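Local structure of serine--tRNA ligase, cytoplasmic (Candida albicans, 3QO7) at residues Ala272-Cys277 with Glu299-Phe304; Leu243-Glu248 with Cys277-Ala282. The protein attaches serine to tRNA(Ser) in two steps, first activating the amino acid with ATP and then transferring it to the acceptor end of the tRNA. All coordinates share one frame; numbering follows the deposited sequence.

Interaction 1. Residues Ala272-Cys277 with Glu299-Phe304; sequences AGYSSC and EKIEQF. With ATP (adenosine-5'-triphosphate), chain B.
The Tyr274 ring meets Glu299 at its edge, where Glu299 CB lies near the ring plane, 3.9 Å from Tyr274 CE1. Ile301 CD1 comes to the ring obliquely and touches Tyr274 CB at 3.6 Å. Tyr274 CG stands anti to the backbone N (chi1 162°), which lays the ring alongside Glu299. The ring and carboxylate planes are 71° apart. Ser276 OG lies 3.1 Å from Glu299 OE2. Glu299 OE1 takes a hydrogen bond from Asn188 and a weak one from Gln208 of the second subunit.

The backbones pair as antiparallel strands. Gly273 and Glu302 form a hydrogen-bonded pair, with Glu302 N to Gly273 O at 2.7 Å. Ser275 and Lys300 form the next, in which Ser275 N to Lys300 O is weak. A water donates to both Ser275 OG and Lys300 O.

Ser275, Lys300 and Glu302 share the other face of the sheet. Cys277 SG packs on Lys300 CB at 3.6 Å. The lysine runs on to ATP, where NZ is 3.2 Å from ATP O2A. Glu302 probably binds serine, as in related enzymes. This is the antiparallel strand pair of motif 2 in a class II synthetase catalytic core.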
loop_
_atom_site.group_PDB
_atom_site.type_symbol
_atom_site.label_atom_id
_atom_site.label_comp_id
_atom_site.label_asym_id
_atom_site.label_seq_id
_atom_site.Cartn_x
_atom_site.Cartn_y
_atom_site.Cartn_z
ATOM N N ALA A 272 -14.158 -12.230 -4.497
ATOM C CA ALA A 272 -14.397 -10.812 -4.274
ATOM C C ALA A 272 -13.091 -10.240 -3.790
ATOM O O ALA A 272 -12.830 -10.232 -2.584
ATOM C CB ALA A 272 -15.496 -10.597 -3.216
ATOM N N GLY A 273 -12.255 -9.795 -4.722
ATOM C CA GLY A 273 -10.931 -9.300 -4.383
ATOM C C GLY A 273 -11.020 -7.914 -3.763
ATOM O O GLY A 273 -11.818 -7.080 -4.195
ATOM N N TYR A 274 -10.236 -7.676 -2.724
ATOM C CA TYR A 274 -10.135 -6.348 -2.143
ATOM C C TYR A 274 -8.681 -6.013 -1.938
ATOM O O TYR A 274 -7.954 -6.813 -1.337
ATOM C CB TYR A 274 -10.848 -6.234 -0.773
ATOM C CG TYR A 274 -10.359 -5.018 -0.011
ATOM C CD1 TYR A 274 -10.486 -3.732 -0.565
ATOM C CD2 TYR A 274 -9.724 -5.139 1.215
ATOM C CE1 TYR A 274 -10.021 -2.590 0.099
ATOM C CE2 TYR A 274 -9.237 -3.994 1.900
ATOM C CZ TYR A 274 -9.396 -2.725 1.334
ATOM O OH TYR A 274 -8.938 -1.592 1.989
ATOM N N SER A 275 -8.256 -4.843 -2.404
ATOM C CA SER A 275 -6.921 -4.360 -2.068
ATOM C C SER A 275 -6.815 -2.877 -2.358
ATOM O O SER A 275 -7.733 -2.313 -2.921
ATOM C CB SER A 275 -5.870 -5.087 -2.889
ATOM O OG SER A 275 -5.858 -4.601 -4.208
ATOM N N SER A 276 -5.708 -2.248 -1.972
ATOM C CA SER A 276 -5.361 -0.966 -2.569
ATOM C C SER A 276 -4.639 -1.207 -3.905
ATOM O O SER A 276 -4.187 -2.317 -4.189
ATOM C CB SER A 276 -4.521 -0.113 -1.617
ATOM O OG SER A 276 -5.245 0.098 -0.420
ATOM N N CYS A 277 -4.555 -0.164 -4.719
ATOM C CA CYS A 277 -4.087 -0.263 -6.088
ATOM C C CYS A 277 -3.253 0.965 -6.286
ATOM O O CYS A 277 -3.605 2.029 -5.769
ATOM C CB CYS A 277 -5.260 -0.222 -7.079
ATOM S SG CYS A 277 -6.521 -1.484 -6.797
ATOM N N GLU A 299 -8.699 2.212 -3.458
ATOM C CA GLU A 299 -9.140 0.859 -3.164
ATOM C C GLU A 299 -10.101 0.329 -4.221
ATOM O O GLU A 299 -10.843 1.093 -4.865
ATOM C CB GLU A 299 -9.736 0.772 -1.764
ATOM C CG GLU A 299 -8.688 0.976 -0.656
ATOM C CD GLU A 299 -8.213 2.416 -0.602
ATOM O OE1 GLU A 299 -9.101 3.297 -0.420
ATOM O OE2 GLU A 299 -6.976 2.658 -0.775
ATOM N N LYS A 300 -10.073 -0.982 -4.418
ATOM C CA LYS A 300 -10.912 -1.600 -5.430
ATOM C C LYS A 300 -11.427 -2.942 -4.926
ATOM O O LYS A 300 -10.649 -3.776 -4.475
ATOM C CB LYS A 300 -10.112 -1.754 -6.733
ATOM C CG LYS A 300 -10.902 -2.153 -7.958
ATOM C CD LYS A 300 -9.975 -2.494 -9.139
ATOM C CE LYS A 300 -9.663 -1.277 -10.011
ATOM N NZ LYS A 300 -8.992 -1.666 -11.303
ATOM N N ILE A 301 -12.747 -3.112 -4.938
ATOM C CA ILE A 301 -13.342 -4.436 -4.880
ATOM C C ILE A 301 -13.439 -4.970 -6.306
ATOM O O ILE A 301 -14.090 -4.373 -7.166
ATOM C CB ILE A 301 -14.736 -4.426 -4.276
ATOM C CG1 ILE A 301 -14.699 -3.803 -2.885
ATOM C CG2 ILE A 301 -15.312 -5.858 -4.255
ATOM C CD1 ILE A 301 -13.780 -4.539 -1.963
ATOM N N GLU A 302 -12.782 -6.095 -6.546
ATOM C CA GLU A 302 -12.648 -6.653 -7.878
ATOM C C GLU A 302 -13.338 -8.034 -7.984
ATOM O O GLU A 302 -13.186 -8.851 -7.107
ATOM C CB GLU A 302 -11.166 -6.786 -8.171
ATOM C CG GLU A 302 -10.865 -7.323 -9.539
ATOM C CD GLU A 302 -10.932 -6.268 -10.620
ATOM O OE1 GLU A 302 -11.267 -5.097 -10.303
ATOM O OE2 GLU A 302 -10.636 -6.617 -11.794
ATOM N N GLN A 303 -14.111 -8.295 -9.033
ATOM C CA GLN A 303 -14.601 -9.658 -9.274
ATOM C C GLN A 303 -13.538 -10.442 -10.040
ATOM O O GLN A 303 -13.073 -9.977 -11.094
ATOM C CB GLN A 303 -15.859 -9.684 -10.134
ATOM C CG GLN A 303 -17.031 -8.845 -9.690
ATOM C CD GLN A 303 -18.201 -8.972 -10.672
ATOM O OE1 GLN A 303 -18.641 -10.080 -10.983
ATOM N NE2 GLN A 303 -18.691 -7.841 -11.174
ATOM N N PHE A 304 -13.166 -11.622 -9.538
ATOM C CA PHE A 304 -12.310 -12.507 -10.313
ATOM C C PHE A 304 -12.867 -13.925 -10.356
ATOM O O PHE A 304 -13.203 -14.520 -9.322
ATOM C CB PHE A 304 -10.867 -12.515 -9.802
ATOM C CG PHE A 304 -9.926 -13.220 -10.728
ATOM C CD1 PHE A 304 -9.293 -12.527 -11.753
ATOM C CD2 PHE A 304 -9.705 -14.587 -10.607
ATOM C CE1 PHE A 304 -8.442 -13.164 -12.639
ATOM C CE2 PHE A 304 -8.842 -15.247 -11.487
ATOM C CZ PHE A 304 -8.212 -14.528 -12.516
HETATM P PG ATP B . -9.783 1.768 -19.018
HETATM O O1G ATP B . -8.712 1.345 -19.996
HETATM O O2G ATP B . -9.268 2.589 -17.854
HETATM O O3G ATP B . -11.013 2.335 -19.688
HETATM P PB ATP B . -9.286 -0.681 -17.745
HETATM O O1B ATP B . -7.874 -0.173 -17.931
HETATM O O2B ATP B . -9.655 -2.068 -18.202
HETATM O O3B ATP B . -10.315 0.397 -18.334
HETATM P PA ATP B . -8.636 -0.460 -15.013
HETATM O O1A ATP B . -7.443 0.347 -15.500
HETATM O O2A ATP B . -8.464 -1.847 -14.432
HETATM O O3A ATP B . -9.702 -0.601 -16.205
HETATM O "O5'" ATP B . -9.644 0.446 -14.141
HETATM C "C5'" ATP B . -10.983 -0.035 -13.996
HETATM C "C4'" ATP B . -11.645 0.783 -12.913
HETATM O "O4'" ATP B . -10.661 1.215 -11.961
HETATM C "C3'" ATP B . -12.179 2.033 -13.541
HETATM O "O3'" ATP B . -13.558 1.819 -13.847
HETATM C "C2'" ATP B . -11.951 3.114 -12.502
HETATM O "O2'" ATP B . -13.144 3.254 -11.725
HETATM C "C1'" ATP B . -10.839 2.589 -11.607
HETATM N N9 ATP B . -9.580 3.367 -11.812
HETATM C C8 ATP B . -8.695 3.164 -12.807
HETATM N N7 ATP B . -7.651 4.033 -12.722
HETATM C C5 ATP B . -7.861 4.826 -11.653
HETATM C C6 ATP B . -7.145 5.950 -10.999
HETATM N N6 ATP B . -5.963 6.397 -11.500
HETATM N N1 ATP B . -7.692 6.505 -9.898
HETATM C C2 ATP B . -8.854 6.061 -9.390
HETATM N N3 ATP B . -9.552 5.040 -9.932
HETATM C C4 ATP B . -9.127 4.387 -11.049
HETATM O O HOH W 1 -8.272 -4.461 -5.664
#

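Interaction 2. Residues Leu243-Glu248 with Cys277-Ala282. With ATP (adenosine-5'-triphosphate), chain B.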
loop_
_atom_site.group_PDB
_atom_site.type_symbol
_atom_site.label_atom_id
_atom_site.label_comp_id
_atom_site.label_asym_id
_atom_site.label_seq_id
_atom_site.Cartn_x
_atom_site.Cartn_y
_atom_site.Cartn_z
ATOM N N LEU A 243 4.430 -2.706 -6.690
ATOM C CA LEU A 243 3.128 -2.514 -6.105
ATOM C C LEU A 243 2.120 -2.879 -7.202
ATOM O O LEU A 243 2.318 -2.559 -8.393
ATOM C CB LEU A 243 2.967 -1.083 -5.618
ATOM C CG LEU A 243 3.821 -0.732 -4.398
ATOM C CD1 LEU A 243 3.797 0.755 -4.130
ATOM C CD2 LEU A 243 3.342 -1.523 -3.176
ATOM N N ILE A 244 1.064 -3.583 -6.814
ATOM C CA ILE A 244 0.047 -3.988 -7.772
ATOM C C ILE A 244 -0.799 -2.790 -8.246
ATOM O O ILE A 244 -1.021 -1.824 -7.504
ATOM C CB ILE A 244 -0.884 -5.080 -7.199
ATOM C CG1 ILE A 244 -1.830 -4.501 -6.159
ATOM C CG2 ILE A 244 -0.071 -6.251 -6.588
ATOM C CD1 ILE A 244 -2.623 -5.572 -5.421
ATOM N N ALA A 245 -1.254 -2.860 -9.492
ATOM C CA ALA A 245 -2.188 -1.897 -10.052
ATOM C C ALA A 245 -3.638 -2.263 -9.752
ATOM O O ALA A 245 -4.520 -1.436 -9.894
ATOM C CB ALA A 245 -1.999 -1.822 -11.536
ATOM N N THR A 246 -3.874 -3.511 -9.357
ATOM C CA THR A 246 -5.218 -4.052 -9.144
ATOM C C THR A 246 -5.058 -5.448 -8.555
ATOM O O THR A 246 -4.100 -6.164 -8.897
ATOM C CB THR A 246 -6.023 -4.172 -10.465
ATOM O OG1 THR A 246 -7.118 -5.082 -10.278
ATOM C CG2 THR A 246 -5.133 -4.679 -11.641
ATOM N N SER A 247 -5.983 -5.837 -7.680
ATOM C CA SER A 247 -5.867 -7.118 -7.016
ATOM C C SER A 247 -6.001 -8.281 -8.000
ATOM O O SER A 247 -5.652 -9.419 -7.676
ATOM C CB SER A 247 -6.892 -7.248 -5.893
ATOM O OG SER A 247 -8.205 -7.061 -6.386
ATOM N N GLU A 248 -6.519 -7.987 -9.190
ATOM C CA GLU A 248 -6.585 -8.964 -10.271
ATOM C C GLU A 248 -5.197 -9.557 -10.591
ATOM O O GLU A 248 -5.061 -10.704 -11.049
ATOM C CB GLU A 248 -7.173 -8.312 -11.523
ATOM C CG GLU A 248 -7.382 -9.263 -12.675
ATOM C CD GLU A 248 -6.137 -9.502 -13.542
ATOM O OE1 GLU A 248 -5.156 -8.741 -13.444
ATOM O OE2 GLU A 248 -6.145 -10.468 -14.338
ATOM N N CYS A 277 -4.555 -0.164 -4.719
ATOM C CA CYS A 277 -4.087 -0.263 -6.088
ATOM C C CYS A 277 -3.253 0.965 -6.286
ATOM O O CYS A 277 -3.605 2.029 -5.769
ATOM C CB CYS A 277 -5.260 -0.222 -7.079
ATOM S SG CYS A 277 -6.521 -1.484 -6.797
ATOM N N PHE A 278 -2.162 0.822 -7.035
ATOM C CA PHE A 278 -1.190 1.893 -7.186
ATOM C C PHE A 278 -0.882 2.084 -8.650
ATOM O O PHE A 278 -0.582 1.121 -9.375
ATOM C CB PHE A 278 0.070 1.623 -6.344
ATOM C CG PHE A 278 -0.232 1.455 -4.878
ATOM C CD1 PHE A 278 -0.167 2.537 -4.011
ATOM C CD2 PHE A 278 -0.659 0.224 -4.379
ATOM C CE1 PHE A 278 -0.499 2.389 -2.654
ATOM C CE2 PHE A 278 -1.001 0.070 -3.051
ATOM C CZ PHE A 278 -0.916 1.159 -2.174
ATOM N N ARG A 279 -0.993 3.333 -9.095
ATOM C CA ARG A 279 -0.760 3.643 -10.495
ATOM C C ARG A 279 0.158 4.837 -10.675
ATOM O O ARG A 279 -0.141 5.924 -10.187
ATOM C CB ARG A 279 -2.092 3.865 -11.187
ATOM C CG ARG A 279 -2.964 2.626 -11.173
ATOM C CD ARG A 279 -3.827 2.526 -12.419
ATOM N NE ARG A 279 -4.764 1.414 -12.314
ATOM C CZ ARG A 279 -5.842 1.273 -13.081
ATOM N NH1 ARG A 279 -6.115 2.183 -14.019
ATOM N NH2 ARG A 279 -6.645 0.222 -12.899
ATOM N N ARG A 280 1.277 4.636 -11.373
ATOM C CA ARG A 280 2.197 5.749 -11.646
ATOM C C ARG A 280 1.556 6.827 -12.492
ATOM O O ARG A 280 1.910 7.992 -12.366
ATOM C CB ARG A 280 3.467 5.282 -12.347
ATOM C CG ARG A 280 4.268 4.287 -11.559
ATOM C CD ARG A 280 5.648 4.129 -12.146
ATOM N NE ARG A 280 6.190 5.435 -12.461
ATOM C CZ ARG A 280 6.896 5.686 -13.553
ATOM N NH1 ARG A 280 7.137 4.694 -14.403
ATOM N NH2 ARG A 280 7.351 6.916 -13.791
ATOM N N GLU A 281 0.627 6.430 -13.361
ATOM C CA GLU A 281 -0.065 7.354 -14.252
ATOM C C GLU A 281 -1.410 7.824 -13.707
ATOM O O GLU A 281 -2.352 7.039 -13.530
ATOM C CB GLU A 281 -0.276 6.709 -15.619
ATOM C CG GLU A 281 0.990 6.549 -16.429
ATOM C CD GLU A 281 1.602 7.886 -16.793
ATOM O OE1 GLU A 281 1.193 8.465 -17.832
ATOM O OE2 GLU A 281 2.482 8.359 -16.032
ATOM N N ALA A 282 -1.502 9.122 -13.467
ATOM C CA ALA A 282 -2.754 9.715 -13.036
ATOM C C ALA A 282 -2.830 11.203 -13.432
ATOM O O ALA A 282 -3.190 12.057 -12.617
ATOM C CB ALA A 282 -2.926 9.526 -11.537
HETATM P PG ATP B . -9.783 1.768 -19.018
HETATM O O1G ATP B . -8.712 1.345 -19.996
HETATM O O2G ATP B . -9.268 2.589 -17.854
HETATM O O3G ATP B . -11.013 2.335 -19.688
HETATM P PB ATP B . -9.286 -0.681 -17.745
HETATM O O1B ATP B . -7.874 -0.173 -17.931
HETATM O O2B ATP B . -9.655 -2.068 -18.202
HETATM O O3B ATP B . -10.315 0.397 -18.334
HETATM P PA ATP B . -8.636 -0.460 -15.013
HETATM O O1A ATP B . -7.443 0.347 -15.500
HETATM O O2A ATP B . -8.464 -1.847 -14.432
HETATM O O3A ATP B . -9.702 -0.601 -16.205
HETATM O "O5'" ATP B . -9.644 0.446 -14.141
HETATM C "C5'" ATP B . -10.983 -0.035 -13.996
HETATM C "C4'" ATP B . -11.645 0.783 -12.913
HETATM O "O4'" ATP B . -10.661 1.215 -11.961
HETATM C "C3'" ATP B . -12.179 2.033 -13.541
HETATM O "O3'" ATP B . -13.558 1.819 -13.847
HETATM C "C2'" ATP B . -11.951 3.114 -12.502
HETATM O "O2'" ATP B . -13.144 3.254 -11.725
HETATM C "C1'" ATP B . -10.839 2.589 -11.607
HETATM N N9 ATP B . -9.580 3.367 -11.812
HETATM C C8 ATP B . -8.695 3.164 -12.807
HETATM N N7 ATP B . -7.651 4.033 -12.722
HETATM C C5 ATP B . -7.861 4.826 -11.653
HETATM C C6 ATP B . -7.145 5.950 -10.999
HETATM N N6 ATP B . -5.963 6.397 -11.500
HETATM N N1 ATP B . -7.692 6.505 -9.898
HETATM C C2 ATP B . -8.854 6.061 -9.390
HETATM N N3 ATP B . -9.552 5.040 -9.932
HETATM C C4 ATP B . -9.127 4.387 -11.049
HETATM O O HOH W 2 1.796 0.057 -8.913
#
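Phe278 CG is anti to its own carbonyl carbon (chi1 -58°), which sets the ring against Leu243. Arg279 starts with the same rotation but bends at chi2 (-147°), and its guanidinium passes Ala245 on the way to ATP. The contact joins the motif 2 strand end and loop of the class II core to the loop 243-248, which carries the Thr-Ser-Glu serine-binding residues inferred by similarity.

Leu243 CD1 sits over one face of the Phe278 ring, offset toward the rim. Leu243 CB packs on Phe278 CB at 4.0 Å, and the two side chains cross obliquely. Ile244 O lies at the edge of the same ring, in its plane. It also accepts a hydrogen bond from Phe278 N at 2.9 Å. A water donates to Leu243 O and Phe278 O and bridges the two backbones. Met212 and Val211 of the second subunit pack on Leu243 and Phe278 respectively, so this apolar patch lies at the dimer interface.

Cys277 SG lies against loop 243-248, 3.7 Å from Thr246 CA. Thr246 OG1 in turn accepts from Glu248 N at 3.2 Å, a capping bond at the turn into helix 248-252.

Arg279 faces the nucleotide and is probably part of the ATP site, in line with the role of the motif 2 arginine in class II enzymes. ATP N7 lies over one face of the guanidinium. A weak hydrogen bond from Arg279 NH1 to ATP O1A is doubtful in detail, because the arginine and the alpha-phosphate are modelled too close together. On the protein side, Ala245 O lies at the guanidinium edge, in plane, 3.7 Å from Arg279 NE.

In the fold
From the N terminus the chain enters the catalytic core and first reaches loop 243-248. It then runs through helix 248-252 and helix 263-266 into strand 269-278. Interaction 2 closes this excursion when 277-282 returns to the loop. The chain goes on through the motif 2 loop, part of which is not modelled, and comes back as strand 297-307. Interaction 1 closes that hairpin. The two contacts cross, since their segments alternate, and they share Cys277. Strand 269-278 thus joins its sheet neighbour 297-307 to the loop 243-248. Ser275 and Glu302 pack on Ser247 between the contacts. Both contacts border the ATP site, where Lys300 NZ and Arg279 NH2 lie close together.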